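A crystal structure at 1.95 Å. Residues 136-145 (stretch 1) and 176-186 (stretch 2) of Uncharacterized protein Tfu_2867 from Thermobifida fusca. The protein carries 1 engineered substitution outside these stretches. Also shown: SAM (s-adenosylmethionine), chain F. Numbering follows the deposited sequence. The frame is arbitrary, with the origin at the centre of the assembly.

Stretch 1 (136-145) DVRDPEYILN
Stretch 2 176-186: DRVVGAYRDAL

Stretch 1 opens with a type I turn from Asp 136 to Asp 139, closed by Asp 139 N to Asp 136 O at 2.8 Å, and then enters a helix at Pro 140. Stretch 2 enters already helical at Asp 176 and carries the helix through its contact residues. The two helices run in nearly the same direction, 28° apart (signed -28°), with axes 10.3 Å apart at closest. In the register, Arg 138 CA lies 5.8 Å from Val 178 CA, Pro 140 CA lies 6.4 Å from Ala 181 CA, and Leu 144 CA lies 8.1 Å from Ala 185 CA.

Along stretch 2, the first contact comes from Arg 177 (t, t, p, chi4 81°). Its CB points sideways, but the long chain brings NH1 and NH2 each 3.3 Å from Arg 138 O, two weak hydrogen bonds in the guanidinium plane. Val 178 (t) is buried against the turn, with CG1 3.5 Å from Val 137 O. Val 179 faces away, and Gly 180 is out of reach.

Ala 181 points toward stretch 1, its CB 3.5 Å from Pro 140 CB, so that a methyl group meets the proline ring directly. Pro 140 (C-gamma exo) is the knob, seated among Arg 177, Val 178, Ala 181 and Tyr 182.

Tyr 182 (m, chi2 -66°) gives the largest covered area, 101 Å² of its surface. Its OH donates to Val 137 O at 2.7 Å, satisfying a polar group inside an apolar setting. Pro 140 CB lies over one ring face, 4.1 Å from the Tyr 182 ring centroid, while Ile 143 CD1 and Leu 144 CD2 meet the edge, the latter 4.1 Å from Tyr 182 CD1.

Arg 183 and Asp 184 make no contact. Ala 185 ends the contact, its CB 3.8 Å from Leu 144 CD1; Leu 144 (m, t) thus spans the wider gap here. Altogether 434 Å² is buried, both sides summed.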

# COMPACT_ATOMS: atom_id res chain seq x y z
N ASP A 136 -13.32 -3.77 -3.25
CA ASP A 136 -12.94 -4.00 -1.87
C ASP A 136 -12.00 -5.20 -1.76
O ASP A 136 -12.39 -6.34 -2.01
CB ASP A 136 -14.19 -4.25 -1.06
CG ASP A 136 -13.94 -4.37 0.40
OD1 ASP A 136 -12.80 -4.60 0.81
OD2 ASP A 136 -14.90 -4.19 1.15
N VAL A 137 -10.78 -4.92 -1.33
CA VAL A 137 -9.68 -5.90 -1.14
C VAL A 137 -10.03 -7.09 -0.25
O VAL A 137 -9.42 -8.16 -0.34
CB VAL A 137 -8.45 -5.10 -0.61
CG1 VAL A 137 -7.38 -5.98 0.01
CG2 VAL A 137 -7.93 -4.27 -1.77
N ARG A 138 -11.04 -6.90 0.61
CA ARG A 138 -11.51 -7.98 1.46
C ARG A 138 -12.35 -9.01 0.70
O ARG A 138 -12.81 -10.00 1.29
CB ARG A 138 -12.29 -7.40 2.61
CG ARG A 138 -11.41 -6.55 3.50
CD ARG A 138 -12.24 -5.89 4.58
NE ARG A 138 -13.17 -4.93 3.99
CZ ARG A 138 -13.98 -4.14 4.68
NH1 ARG A 138 -14.00 -4.18 6.00
NH2 ARG A 138 -14.79 -3.31 4.03
N ASP A 139 -12.55 -8.79 -0.60
CA ASP A 139 -13.21 -9.75 -1.48
C ASP A 139 -12.25 -10.21 -2.60
O ASP A 139 -12.43 -9.81 -3.76
CB ASP A 139 -14.46 -9.09 -2.07
CG ASP A 139 -15.40 -10.09 -2.73
OD1 ASP A 139 -15.07 -11.30 -2.78
OD2 ASP A 139 -16.47 -9.65 -3.20
N PRO A 140 -11.26 -11.06 -2.26
CA PRO A 140 -10.23 -11.54 -3.18
C PRO A 140 -10.81 -12.21 -4.42
O PRO A 140 -10.26 -12.04 -5.51
CB PRO A 140 -9.46 -12.59 -2.35
CG PRO A 140 -9.84 -12.39 -0.97
CD PRO A 140 -11.07 -11.59 -0.89
N GLU A 141 -11.89 -12.97 -4.23
CA GLU A 141 -12.59 -13.66 -5.31
C GLU A 141 -13.04 -12.67 -6.37
O GLU A 141 -12.82 -12.90 -7.54
CB GLU A 141 -13.79 -14.45 -4.79
N TYR A 142 -13.65 -11.57 -5.96
CA TYR A 142 -14.08 -10.57 -6.92
C TYR A 142 -12.85 -9.93 -7.62
O TYR A 142 -12.81 -9.80 -8.84
CB TYR A 142 -14.97 -9.49 -6.24
CG TYR A 142 -15.38 -8.38 -7.17
CD1 TYR A 142 -16.48 -8.52 -8.02
CD2 TYR A 142 -14.66 -7.21 -7.23
CE1 TYR A 142 -16.83 -7.52 -8.89
CE2 TYR A 142 -15.00 -6.19 -8.08
CZ TYR A 142 -16.09 -6.34 -8.91
OH TYR A 142 -16.40 -5.30 -9.78
N ILE A 143 -11.83 -9.54 -6.86
CA ILE A 143 -10.68 -8.85 -7.46
C ILE A 143 -9.92 -9.77 -8.44
O ILE A 143 -9.63 -9.38 -9.57
CB ILE A 143 -9.74 -8.26 -6.39
CG1 ILE A 143 -10.38 -7.02 -5.76
CG2 ILE A 143 -8.38 -7.88 -6.97
CD1 ILE A 143 -9.77 -6.65 -4.44
N LEU A 144 -9.65 -11.00 -8.01
CA LEU A 144 -8.83 -11.89 -8.81
C LEU A 144 -9.52 -12.36 -10.09
O LEU A 144 -8.87 -12.88 -11.00
CB LEU A 144 -8.37 -13.08 -7.98
CG LEU A 144 -7.42 -12.75 -6.82
CD1 LEU A 144 -7.33 -13.95 -5.87
CD2 LEU A 144 -6.03 -12.35 -7.34
N ASN A 145 -10.84 -12.16 -10.18
CA ASN A 145 -11.60 -12.54 -11.36
C ASN A 145 -12.08 -11.37 -12.21
O ASN A 145 -12.71 -11.56 -13.24
CB ASN A 145 -12.74 -13.46 -10.92
CG ASN A 145 -12.21 -14.80 -10.41
OD1 ASN A 145 -11.70 -15.60 -11.18
ND2 ASN A 145 -12.27 -15.02 -9.11
N ASP A 176 -6.50 -13.21 7.99
CA ASP A 176 -5.88 -14.49 7.64
C ASP A 176 -6.40 -15.00 6.30
O ASP A 176 -5.62 -15.32 5.42
CB ASP A 176 -6.06 -15.56 8.71
CG ASP A 176 -5.24 -15.29 9.97
OD1 ASP A 176 -4.29 -14.47 9.95
OD2 ASP A 176 -5.53 -15.90 11.01
N ARG A 177 -7.72 -15.02 6.15
CA ARG A 177 -8.35 -15.50 4.93
C ARG A 177 -8.06 -14.57 3.76
O ARG A 177 -7.85 -15.03 2.61
CB ARG A 177 -9.88 -15.64 5.14
CG ARG A 177 -10.72 -15.54 3.84
CD ARG A 177 -12.24 -15.38 4.08
NE ARG A 177 -12.68 -14.01 4.44
CZ ARG A 177 -12.89 -13.02 3.57
NH1 ARG A 177 -12.69 -13.19 2.26
NH2 ARG A 177 -13.31 -11.83 4.01
N VAL A 178 -8.06 -13.26 4.01
CA VAL A 178 -7.88 -12.29 2.90
C VAL A 178 -6.46 -12.35 2.33
O VAL A 178 -6.28 -12.52 1.12
CB VAL A 178 -8.30 -10.83 3.32
CG1 VAL A 178 -7.76 -9.80 2.31
CG2 VAL A 178 -9.85 -10.73 3.46
N VAL A 179 -5.45 -12.24 3.20
CA VAL A 179 -4.07 -12.23 2.70
C VAL A 179 -3.71 -13.62 2.16
O VAL A 179 -3.03 -13.73 1.14
CB VAL A 179 -3.03 -11.72 3.73
CG1 VAL A 179 -1.60 -11.70 3.10
CG2 VAL A 179 -3.44 -10.31 4.19
N GLY A 180 -4.18 -14.66 2.84
CA GLY A 180 -4.02 -16.04 2.37
C GLY A 180 -4.57 -16.29 0.97
O GLY A 180 -3.99 -17.04 0.20
N ALA A 181 -5.72 -15.70 0.64
CA ALA A 181 -6.27 -15.87 -0.71
C ALA A 181 -5.33 -15.32 -1.78
O ALA A 181 -5.17 -15.88 -2.85
CB ALA A 181 -7.63 -15.21 -0.81
N TYR A 182 -4.73 -14.17 -1.53
CA TYR A 182 -3.84 -13.56 -2.52
C TYR A 182 -2.53 -14.36 -2.60
O TYR A 182 -2.00 -14.52 -3.68
CB TYR A 182 -3.59 -12.06 -2.18
CG TYR A 182 -4.83 -11.16 -2.27
CD1 TYR A 182 -5.46 -10.94 -3.49
CD2 TYR A 182 -5.38 -10.55 -1.13
CE1 TYR A 182 -6.60 -10.13 -3.61
CE2 TYR A 182 -6.53 -9.73 -1.24
CZ TYR A 182 -7.13 -9.54 -2.49
OH TYR A 182 -8.25 -8.76 -2.65
N ARG A 183 -1.99 -14.83 -1.48
CA ARG A 183 -0.76 -15.67 -1.50
C ARG A 183 -1.00 -16.94 -2.28
O ARG A 183 -0.14 -17.38 -3.04
CB ARG A 183 -0.29 -16.05 -0.08
CG ARG A 183 0.26 -14.89 0.72
CD ARG A 183 1.09 -15.34 1.88
NE ARG A 183 0.40 -16.40 2.57
CZ ARG A 183 -0.43 -16.27 3.59
NH1 ARG A 183 -0.67 -15.10 4.13
NH2 ARG A 183 -1.01 -17.35 4.08
N ASP A 184 -2.18 -17.53 -2.07
CA ASP A 184 -2.56 -18.78 -2.71
C ASP A 184 -2.73 -18.61 -4.21
O ASP A 184 -2.44 -19.53 -4.93
CB ASP A 184 -3.85 -19.37 -2.11
CG ASP A 184 -3.65 -19.94 -0.72
OD1 ASP A 184 -2.49 -20.10 -0.28
OD2 ASP A 184 -4.68 -20.21 -0.05
N ALA A 185 -3.18 -17.44 -4.67
CA ALA A 185 -3.30 -17.16 -6.13
C ALA A 185 -2.00 -17.16 -6.91
O ALA A 185 -1.99 -17.38 -8.11
CB ALA A 185 -4.03 -15.83 -6.39
N LEU A 186 -0.90 -16.89 -6.23
CA LEU A 186 0.38 -16.67 -6.88
C LEU A 186 1.13 -17.94 -7.28
O LEU A 186 1.10 -18.95 -6.58
CB LEU A 186 1.27 -15.81 -5.96
CG LEU A 186 0.76 -14.38 -5.73
CD1 LEU A 186 1.52 -13.75 -4.52
CD2 LEU A 186 0.84 -13.55 -7.05
N SAM F . -0.96 1.81 -0.94
CA SAM F . -0.74 3.30 -0.87
C SAM F . 0.57 3.59 -0.18
O SAM F . 1.19 4.62 -0.42
OXT SAM F . 1.01 2.79 0.66
CB SAM F . -1.82 4.11 -0.12
CG SAM F . -1.96 3.82 1.38
SD SAM F . -3.37 4.62 2.22
CE SAM F . -3.99 5.50 0.76
C5' SAM F . -4.48 3.20 2.15
C4' SAM F . -5.32 2.91 0.91
O4' SAM F . -5.92 1.61 1.03
C3' SAM F . -6.49 3.89 0.70
O3' SAM F . -6.49 4.42 -0.61
C2' SAM F . -7.76 3.10 0.98
O2' SAM F . -8.94 3.60 0.32
C1' SAM F . -7.29 1.71 0.60
N9 SAM F . -8.11 0.69 1.27
C8 SAM F . -8.26 0.44 2.63
N7 SAM F . -9.11 -0.61 2.78
C5 SAM F . -9.49 -1.02 1.53
C6 SAM F . -10.32 -2.07 1.10
N6 SAM F . -10.95 -2.85 2.03
N1 SAM F . -10.49 -2.23 -0.26
C2 SAM F . -9.85 -1.41 -1.20
N3 SAM F . -9.03 -0.37 -0.78
C4 SAM F . -8.86 -0.21 0.57